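Local coordinates for protein dihydroxyacetone kinase (Citrobacter freundii, PDB 1UN8) that phosphorylates dihydroxyacetone at the expense of ATP to give dihydroxyacetone phosphate, working as a homodimer with a divalent metal ion, at residues 237-248 with 302-310; 285-294 with 326-334. All coordinates share one frame; numbering follows the deposited sequence.

Contact 1 (237-248 with 302-310); sequences VNLMVDKLLAAL and GFSLTAIVL
This is an alpha/beta layer: helix 233-247 lies on strand 301-309 inside a mixed sheet, with Met240, Leu244 and Leu248 set against Phe303, Leu305, Ala307 and Val309. The segment axes run roughly parallel, 27° apart and 9.9 Å at closest approach. Four residues along the helix advance about as far as two along the strand, so Met240, Leu244 and Leu248 face Leu305, Ala307 and Val309 in step. Met240 CG stands anti to the carbonyl carbon (chi1 -73°) and the chain runs on extended, bringing SD 3.7 Å from Phe303 CE1, an oblique Met-aromatic contact; the bend at chi3 turns methyl CE toward the same ring atom. Val237 CG2 meets this ring at CZ (4.0 Å), and Phe5 of the second subunit pairs with it edge-to-face. Leu244 crosses Leu305 at about a right angle, CD1 resting 4.0 Å from Leu305 CB. Ala307 is small enough to let both methyls of Leu248 approach, Leu248 CD1 at 3.9 Å from Ala307 CB, while the side chains of Leu248 and Val309 slide past each other in opposite directions. With no hydrogen bond across these segments, their contact rests on dispersion and exclusion of water, as suits a buried layer of aliphatic, sulfur and aromatic groups.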
loop_
_atom_site.group_PDB
_atom_site.type_symbol
_atom_site.label_atom_id
_atom_site.label_comp_id
_atom_site.label_asym_id
_atom_site.label_seq_id
_atom_site.Cartn_x
_atom_site.Cartn_y
_atom_site.Cartn_z
ATOM N N VAL A 237 -5.630 -16.700 -8.346
ATOM C CA VAL A 237 -4.654 -16.342 -9.360
ATOM C C VAL A 237 -4.704 -17.234 -10.597
ATOM O O VAL A 237 -4.568 -16.745 -11.723
ATOM C CB VAL A 237 -3.220 -16.326 -8.780
ATOM C CG1 VAL A 237 -2.186 -16.225 -9.896
ATOM C CG2 VAL A 237 -3.070 -15.137 -7.859
ATOM N N ASN A 238 -4.914 -18.534 -10.409
ATOM C CA ASN A 238 -4.961 -19.424 -11.563
ATOM C C ASN A 238 -6.190 -19.148 -12.424
ATOM O O ASN A 238 -6.137 -19.236 -13.654
ATOM C CB ASN A 238 -4.932 -20.887 -11.124
ATOM C CG ASN A 238 -3.561 -21.314 -10.604
ATOM O OD1 ASN A 238 -2.520 -20.909 -11.134
ATOM N ND2 ASN A 238 -3.563 -22.151 -9.577
ATOM N N LEU A 239 -7.297 -18.804 -11.781
ATOM C CA LEU A 239 -8.496 -18.499 -12.523
ATOM C C LEU A 239 -8.204 -17.285 -13.397
ATOM O O LEU A 239 -8.572 -17.238 -14.579
ATOM C CB LEU A 239 -9.642 -18.197 -11.560
ATOM C CG LEU A 239 -10.905 -17.544 -12.131
ATOM C CD1 LEU A 239 -11.359 -18.266 -13.396
ATOM C CD2 LEU A 239 -12.001 -17.569 -11.076
ATOM N N MET A 240 -7.527 -16.307 -12.806
ATOM C CA MET A 240 -7.172 -15.085 -13.500
ATOM C C MET A 240 -6.194 -15.385 -14.617
ATOM O O MET A 240 -6.310 -14.857 -15.726
ATOM C CB MET A 240 -6.563 -14.094 -12.513
ATOM C CG MET A 240 -7.587 -13.481 -11.572
ATOM S SD MET A 240 -6.910 -12.411 -10.267
ATOM C CE MET A 240 -6.825 -10.797 -11.100
ATOM N N VAL A 241 -5.235 -16.251 -14.333
ATOM C CA VAL A 241 -4.255 -16.599 -15.339
ATOM C C VAL A 241 -4.907 -17.278 -16.541
ATOM O O VAL A 241 -4.506 -17.051 -17.687
ATOM C CB VAL A 241 -3.151 -17.494 -14.745
ATOM C CG1 VAL A 241 -2.274 -18.081 -15.853
ATOM C CG2 VAL A 241 -2.305 -16.669 -13.804
ATOM N N ASP A 242 -5.914 -18.107 -16.293
ATOM C CA ASP A 242 -6.583 -18.771 -17.400
ATOM C C ASP A 242 -7.163 -17.727 -18.343
ATOM O O ASP A 242 -6.871 -17.729 -19.540
ATOM C CB ASP A 242 -7.707 -19.688 -16.903
ATOM C CG ASP A 242 -7.185 -20.975 -16.294
ATOM O OD1 ASP A 242 -6.172 -21.502 -16.809
ATOM O OD2 ASP A 242 -7.795 -21.467 -15.317
ATOM N N LYS A 243 -7.975 -16.829 -17.789
ATOM C CA LYS A 243 -8.604 -15.781 -18.580
ATOM C C LYS A 243 -7.581 -14.924 -19.296
ATOM O O LYS A 243 -7.819 -14.480 -20.419
ATOM C CB LYS A 243 -9.514 -14.934 -17.698
ATOM C CG LYS A 243 -10.658 -15.756 -17.158
ATOM C CD LYS A 243 -11.640 -14.967 -16.339
ATOM C CE LYS A 243 -12.788 -15.865 -15.903
ATOM N NZ LYS A 243 -13.409 -16.558 -17.081
ATOM N N LEU A 244 -6.431 -14.698 -18.664
ATOM C CA LEU A 244 -5.398 -13.915 -19.320
ATOM C C LEU A 244 -4.868 -14.705 -20.508
ATOM O O LEU A 244 -4.711 -14.157 -21.600
ATOM C CB LEU A 244 -4.257 -13.596 -18.355
ATOM C CG LEU A 244 -4.454 -12.369 -17.456
ATOM C CD1 LEU A 244 -3.352 -12.303 -16.418
ATOM C CD2 LEU A 244 -4.459 -11.106 -18.297
ATOM N N LEU A 245 -4.609 -15.997 -20.303
ATOM C CA LEU A 245 -4.097 -16.838 -21.374
ATOM C C LEU A 245 -5.061 -16.937 -22.552
ATOM O O LEU A 245 -4.635 -16.984 -23.710
ATOM C CB LEU A 245 -3.774 -18.241 -20.853
ATOM C CG LEU A 245 -2.455 -18.368 -20.088
ATOM C CD1 LEU A 245 -2.223 -19.809 -19.681
ATOM C CD2 LEU A 245 -1.306 -17.874 -20.955
ATOM N N ALA A 246 -6.352 -16.960 -22.258
ATOM C CA ALA A 246 -7.354 -17.049 -23.308
ATOM C C ALA A 246 -7.370 -15.789 -24.175
ATOM O O ALA A 246 -7.804 -15.829 -25.328
ATOM C CB ALA A 246 -8.735 -17.282 -22.699
ATOM N N ALA A 247 -6.894 -14.672 -23.634
ATOM C CA ALA A 247 -6.889 -13.434 -24.397
ATOM C C ALA A 247 -5.549 -13.158 -25.047
ATOM O O ALA A 247 -5.468 -12.406 -26.007
ATOM C CB ALA A 247 -7.275 -12.277 -23.506
ATOM N N LEU A 248 -4.496 -13.770 -24.525
ATOM C CA LEU A 248 -3.159 -13.566 -25.055
ATOM C C LEU A 248 -2.878 -14.458 -26.245
ATOM O O LEU A 248 -3.559 -15.457 -26.447
ATOM C CB LEU A 248 -2.126 -13.869 -23.969
ATOM C CG LEU A 248 -2.001 -12.895 -22.797
ATOM C CD1 LEU A 248 -1.342 -13.594 -21.607
ATOM C CD2 LEU A 248 -1.199 -11.675 -23.243
ATOM N N GLY A 302 -7.902 -5.210 -3.359
ATOM C CA GLY A 302 -7.864 -6.107 -4.504
ATOM C C GLY A 302 -6.558 -5.877 -5.251
ATOM O O GLY A 302 -5.790 -4.973 -4.895
ATOM N N PHE A 303 -6.285 -6.673 -6.278
ATOM C CA PHE A 303 -5.060 -6.498 -7.052
ATOM C C PHE A 303 -5.377 -6.775 -8.504
ATOM O O PHE A 303 -6.424 -7.340 -8.807
ATOM C CB PHE A 303 -3.963 -7.454 -6.554
ATOM C CG PHE A 303 -4.255 -8.911 -6.805
ATOM C CD1 PHE A 303 -3.917 -9.508 -8.027
ATOM C CD2 PHE A 303 -4.888 -9.689 -5.830
ATOM C CE1 PHE A 303 -4.205 -10.856 -8.277
ATOM C CE2 PHE A 303 -5.183 -11.040 -6.066
ATOM C CZ PHE A 303 -4.842 -11.624 -7.290
ATOM N N SER A 304 -4.502 -6.355 -9.412
ATOM C CA SER A 304 -4.730 -6.631 -10.824
ATOM C C SER A 304 -3.485 -7.223 -11.441
ATOM O O SER A 304 -2.378 -7.003 -10.957
ATOM C CB SER A 304 -5.179 -5.362 -11.552
ATOM O OG SER A 304 -4.170 -4.368 -11.514
ATOM N N LEU A 305 -3.684 -8.010 -12.487
ATOM C CA LEU A 305 -2.591 -8.621 -13.209
ATOM C C LEU A 305 -2.672 -8.151 -14.650
ATOM O O LEU A 305 -3.695 -8.344 -15.315
ATOM C CB LEU A 305 -2.704 -10.137 -13.164
ATOM C CG LEU A 305 -2.446 -10.768 -11.806
ATOM C CD1 LEU A 305 -2.762 -12.256 -11.863
ATOM C CD2 LEU A 305 -1.002 -10.524 -11.407
ATOM N N THR A 306 -1.605 -7.506 -15.119
ATOM C CA THR A 306 -1.549 -7.025 -16.497
ATOM C C THR A 306 -0.434 -7.711 -17.281
ATOM O O THR A 306 0.725 -7.713 -16.859
ATOM C CB THR A 306 -1.294 -5.522 -16.582
ATOM O OG1 THR A 306 -2.366 -4.813 -15.967
ATOM C CG2 THR A 306 -1.200 -5.101 -18.031
ATOM N N ALA A 307 -0.795 -8.297 -18.415
ATOM C CA ALA A 307 0.169 -8.964 -19.276
ATOM C C ALA A 307 0.288 -8.157 -20.565
ATOM O O ALA A 307 -0.718 -7.781 -21.166
ATOM C CB ALA A 307 -0.291 -10.384 -19.587
ATOM N N ILE A 308 1.522 -7.860 -20.950
ATOM C CA ILE A 308 1.802 -7.140 -22.191
ATOM C C ILE A 308 2.721 -8.020 -23.041
ATOM O O ILE A 308 3.729 -8.533 -22.547
ATOM C CB ILE A 308 2.497 -5.791 -21.935
ATOM C CG1 ILE A 308 2.869 -5.166 -23.272
ATOM C CG2 ILE A 308 3.741 -5.974 -21.064
ATOM C CD1 ILE A 308 2.332 -3.764 -23.455
ATOM N N VAL A 309 2.360 -8.204 -24.310
ATOM C CA VAL A 309 3.142 -9.032 -25.222
ATOM C C VAL A 309 4.413 -8.313 -25.632
ATOM O O VAL A 309 4.373 -7.168 -26.073
ATOM C CB VAL A 309 2.335 -9.376 -26.493
ATOM C CG1 VAL A 309 3.172 -10.247 -27.420
ATOM C CG2 VAL A 309 1.048 -10.089 -26.113
ATOM N N LEU A 310 5.544 -8.985 -25.485
ATOM C CA LEU A 310 6.817 -8.383 -25.839
ATOM C C LEU A 310 7.178 -8.602 -27.308
ATOM O O LEU A 310 8.016 -9.437 -27.642
ATOM C CB LEU A 310 7.915 -8.941 -24.936
ATOM C CG LEU A 310 7.692 -8.728 -23.437
ATOM C CD1 LEU A 310 8.810 -9.395 -22.649
ATOM C CD2 LEU A 310 7.633 -7.240 -23.142
#

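Contact 2 (285-294 with 326-334); sequences IDWLIGPASL and NWPTPVPPR
A proline-rich segment, 326-334, runs antiparallel along the border strand 285-292 of a mixed six-stranded sheet and joins it by a single beta bridge, Leu288 with Val331. The pair is hydrogen-bonded: Leu288 N donates to Val331 O at 2.7 Å, tilted 35° from the carbonyl plane, and Val331 N returns a bond to Leu288 O at 2.9 Å, in the carbonyl plane and with 164° at the hydrogen. Pro330 and Pro332 flank Val331 and carry no N-H, so Val331 supplies the amide that they cannot, while their rings favour an extended backbone and present apolar surface. Pro330 CA also lies 3.3 Å from Leu288 O, a CA-H...O contact.

Pro332 lies alongside Trp287, both pointing the same way, and its CG comes 3.4 Å from CZ3 at the benzo end of the indole, in an oblique approach. The indole NE1 hydrogen-bonds to OE1 of Glu315, which limits how the ring can turn. Ile289 splits its branches between two prolines: CG1 lies beside the backbone N (chi1 -59°), which sends CG2 toward Pro328 CG and CG1 toward Pro330 CG, 4.0 Å away. Leu288 instead crosses Pro333 at about a right angle, Leu288 CD1 4.0 Å from Pro333 CB, and Ile22 of the second subunit packs on both.

Beyond the bridge the strand turns a corner. Gly290 takes backbone angles that call for glycine, and a cis peptide precedes Pro291. After this turn the Leu294 side chain and the Pro328 ring reach toward each other: Leu294 CD1 stands 3.9 Å from Pro328 CG, and Leu294 CD2 sits 3.7 Å from the carbonyl oxygen of Asn326.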
loop_
_atom_site.group_PDB
_atom_site.type_symbol
_atom_site.label_atom_id
_atom_site.label_comp_id
_atom_site.label_asym_id
_atom_site.label_seq_id
_atom_site.Cartn_x
_atom_site.Cartn_y
_atom_site.Cartn_z
ATOM N N ILE A 285 7.126 -15.600 -18.853
ATOM C CA ILE A 285 7.445 -14.340 -18.196
ATOM C C ILE A 285 8.926 -14.005 -18.221
ATOM O O ILE A 285 9.750 -14.809 -17.789
ATOM C CB ILE A 285 7.035 -14.352 -16.708
ATOM C CG1 ILE A 285 5.626 -14.932 -16.547
ATOM C CG2 ILE A 285 7.101 -12.933 -16.153
ATOM C CD1 ILE A 285 4.574 -13.963 -16.252
ATOM N N ASP A 286 9.268 -12.809 -18.693
ATOM C CA ASP A 286 10.669 -12.394 -18.723
ATOM C C ASP A 286 10.853 -11.204 -17.809
ATOM O O ASP A 286 11.978 -10.831 -17.478
ATOM C CB ASP A 286 11.133 -12.017 -20.143
ATOM C CG ASP A 286 11.237 -13.223 -21.065
ATOM O OD1 ASP A 286 11.594 -14.316 -20.569
ATOM O OD2 ASP A 286 10.977 -13.076 -22.282
ATOM N N TRP A 287 9.739 -10.598 -17.414
ATOM C CA TRP A 287 9.798 -9.454 -16.522
ATOM C C TRP A 287 8.579 -9.315 -15.612
ATOM O O TRP A 287 7.461 -9.638 -15.997
ATOM C CB TRP A 287 9.966 -8.147 -17.308
ATOM C CG TRP A 287 11.127 -8.118 -18.257
ATOM C CD1 TRP A 287 11.100 -8.397 -19.598
ATOM C CD2 TRP A 287 12.488 -7.808 -17.940
ATOM N NE1 TRP A 287 12.356 -8.277 -20.130
ATOM C CE2 TRP A 287 13.230 -7.919 -19.136
ATOM C CE3 TRP A 287 13.154 -7.448 -16.762
ATOM C CZ2 TRP A 287 14.607 -7.685 -19.188
ATOM C CZ3 TRP A 287 14.520 -7.216 -16.811
ATOM C CH2 TRP A 287 15.234 -7.337 -18.018
ATOM N N LEU A 288 8.823 -8.847 -14.390
ATOM C CA LEU A 288 7.765 -8.571 -13.425
ATOM C C LEU A 288 7.811 -7.079 -13.133
ATOM O O LEU A 288 8.888 -6.497 -12.997
ATOM C CB LEU A 288 7.972 -9.321 -12.116
ATOM C CG LEU A 288 7.633 -10.806 -12.059
ATOM C CD1 LEU A 288 7.798 -11.273 -10.630
ATOM C CD2 LEU A 288 6.211 -11.048 -12.526
ATOM N N ILE A 289 6.645 -6.456 -13.084
ATOM C CA ILE A 289 6.554 -5.045 -12.754
ATOM C C ILE A 289 5.690 -5.069 -11.490
ATOM O O ILE A 289 4.480 -5.336 -11.547
ATOM C CB ILE A 289 5.857 -4.207 -13.860
ATOM C CG1 ILE A 289 6.596 -4.320 -15.197
ATOM C CG2 ILE A 289 5.853 -2.754 -13.461
ATOM C CD1 ILE A 289 6.427 -5.657 -15.877
ATOM N N GLY A 290 6.321 -4.821 -10.346
ATOM C CA GLY A 290 5.616 -4.849 -9.078
ATOM C C GLY A 290 5.995 -6.148 -8.390
ATOM O O GLY A 290 6.947 -6.781 -8.825
ATOM N N PRO A 291 5.262 -6.603 -7.357
ATOM C CA PRO A 291 4.064 -5.990 -6.777
ATOM C C PRO A 291 4.280 -4.582 -6.258
ATOM O O PRO A 291 5.267 -4.312 -5.594
ATOM C CB PRO A 291 3.674 -6.974 -5.672
ATOM C CG PRO A 291 4.968 -7.566 -5.262
ATOM C CD PRO A 291 5.646 -7.802 -6.588
ATOM N N ALA A 292 3.347 -3.693 -6.579
ATOM C CA ALA A 292 3.409 -2.307 -6.149
ATOM C C ALA A 292 2.057 -1.635 -6.386
ATOM O O ALA A 292 1.249 -2.105 -7.193
ATOM C CB ALA A 292 4.497 -1.565 -6.922
ATOM N N SER A 293 1.814 -0.540 -5.674
ATOM C CA SER A 293 0.585 0.213 -5.842
ATOM C C SER A 293 0.871 1.184 -6.972
ATOM O O SER A 293 1.508 2.204 -6.755
ATOM C CB SER A 293 0.241 0.970 -4.558
ATOM O OG SER A 293 0.001 0.071 -3.483
ATOM N N LEU A 294 0.410 0.857 -8.179
ATOM C CA LEU A 294 0.659 1.686 -9.361
ATOM C C LEU A 294 -0.567 2.438 -9.879
ATOM O O LEU A 294 -0.494 3.639 -10.150
ATOM C CB LEU A 294 1.257 0.807 -10.453
ATOM C CG LEU A 294 2.564 0.158 -9.993
ATOM C CD1 LEU A 294 3.037 -0.860 -11.006
ATOM C CD2 LEU A 294 3.603 1.245 -9.787
ATOM N N ASN A 326 7.026 7.303 -9.549
ATOM C CA ASN A 326 6.634 5.931 -9.221
ATOM C C ASN A 326 6.842 4.804 -10.239
ATOM O O ASN A 326 6.406 3.684 -9.987
ATOM C CB ASN A 326 5.161 5.950 -8.801
ATOM C CG ASN A 326 4.913 6.831 -7.607
ATOM O OD1 ASN A 326 5.022 6.408 -6.464
ATOM N ND2 ASN A 326 4.547 8.077 -7.874
ATOM N N TRP A 327 7.482 5.052 -11.377
ATOM C CA TRP A 327 7.680 3.948 -12.306
ATOM C C TRP A 327 8.586 2.945 -11.619
ATOM O O TRP A 327 9.636 3.307 -11.086
ATOM C CB TRP A 327 8.232 4.440 -13.664
ATOM C CG TRP A 327 8.612 3.291 -14.528
ATOM C CD1 TRP A 327 9.862 2.773 -14.721
ATOM C CD2 TRP A 327 7.712 2.458 -15.265
ATOM N NE1 TRP A 327 9.796 1.663 -15.527
ATOM C CE2 TRP A 327 8.490 1.445 -15.877
ATOM C CE3 TRP A 327 6.325 2.462 -15.467
ATOM C CZ2 TRP A 327 7.924 0.445 -16.678
ATOM C CZ3 TRP A 327 5.763 1.471 -16.261
ATOM C CH2 TRP A 327 6.563 0.474 -16.858
ATOM N N PRO A 328 8.181 1.664 -11.633
ATOM C CA PRO A 328 8.992 0.596 -11.049
ATOM C C PRO A 328 9.856 -0.097 -12.097
ATOM O O PRO A 328 9.368 -0.461 -13.164
ATOM C CB PRO A 328 7.944 -0.335 -10.484
ATOM C CG PRO A 328 6.902 -0.280 -11.561
ATOM C CD PRO A 328 6.823 1.187 -11.932
ATOM N N THR A 329 11.133 -0.281 -11.786
ATOM C CA THR A 329 12.052 -0.937 -12.698
ATOM C C THR A 329 11.711 -2.412 -12.814
ATOM O O THR A 329 11.763 -3.145 -11.829
ATOM C CB THR A 329 13.506 -0.814 -12.197
ATOM O OG1 THR A 329 13.896 0.563 -12.227
ATOM C CG2 THR A 329 14.457 -1.643 -13.071
ATOM N N PRO A 330 11.362 -2.870 -14.025
ATOM C CA PRO A 330 11.013 -4.273 -14.263
ATOM C C PRO A 330 12.124 -5.217 -13.797
ATOM O O PRO A 330 13.304 -4.900 -13.903
ATOM C CB PRO A 330 10.812 -4.322 -15.774
ATOM C CG PRO A 330 10.297 -2.945 -16.076
ATOM C CD PRO A 330 11.212 -2.078 -15.258
ATOM N N VAL A 331 11.741 -6.378 -13.286
ATOM C CA VAL A 331 12.720 -7.337 -12.800
ATOM C C VAL A 331 12.371 -8.752 -13.241
ATOM O O VAL A 331 11.223 -9.162 -13.211
ATOM C CB VAL A 331 12.796 -7.311 -11.251
ATOM C CG1 VAL A 331 13.786 -8.362 -10.752
ATOM C CG2 VAL A 331 13.190 -5.914 -10.767
ATOM N N PRO A 332 13.367 -9.516 -13.673
ATOM C CA PRO A 332 13.088 -10.886 -14.103
ATOM C C PRO A 332 12.704 -11.690 -12.867
ATOM O O PRO A 332 13.343 -11.555 -11.827
ATOM C CB PRO A 332 14.430 -11.354 -14.663
ATOM C CG PRO A 332 15.116 -10.090 -15.050
ATOM C CD PRO A 332 14.770 -9.156 -13.934
ATOM N N PRO A 333 11.658 -12.524 -12.951
ATOM C CA PRO A 333 11.318 -13.288 -11.751
ATOM C C PRO A 333 12.528 -14.112 -11.344
ATOM O O PRO A 333 12.973 -14.966 -12.101
ATOM C CB PRO A 333 10.155 -14.157 -12.217
ATOM C CG PRO A 333 10.443 -14.357 -13.666
ATOM C CD PRO A 333 10.853 -12.971 -14.100
ATOM N N ARG A 334 13.068 -13.846 -10.160
ATOM C CA ARG A 334 14.245 -14.566 -9.690
ATOM C C ARG A 334 13.860 -15.952 -9.236
ATOM O O ARG A 334 12.718 -16.178 -8.844
ATOM C CB ARG A 334 14.883 -13.841 -8.511
ATOM C CG ARG A 334 14.938 -12.341 -8.644
ATOM C CD ARG A 334 15.749 -11.912 -9.818
ATOM N NE ARG A 334 16.107 -10.508 -9.708
ATOM C CZ ARG A 334 16.869 -9.861 -10.581
ATOM N NH1 ARG A 334 17.357 -10.499 -11.645
ATOM N NH2 ARG A 334 17.146 -8.578 -10.386
#

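Overall arrangement
Contacts 1 and 2, with centres 15 Å apart, belong to one sheet, in which strand 254-260 separates strand 301-309 from border strand 285-292. Contact 1 attaches a helix to a face of that sheet; contact 2 lays an irregular, proline-rich segment along its border strand. They meet where Leu310 CD1 packs 3.9 Å from Trp287 CD1. Asn259 of the intervening strand also connects them, bonding Ser304 OG through ND2 and Leu294 N through OD1. Contact 1 lies away from the annotated sites, whereas in contact 2 the Leu294 side chain is about 9 Å from that of substrate-binding His61 and about 11 Å from that of Lys109. Both contacts include residues that touch the second subunit.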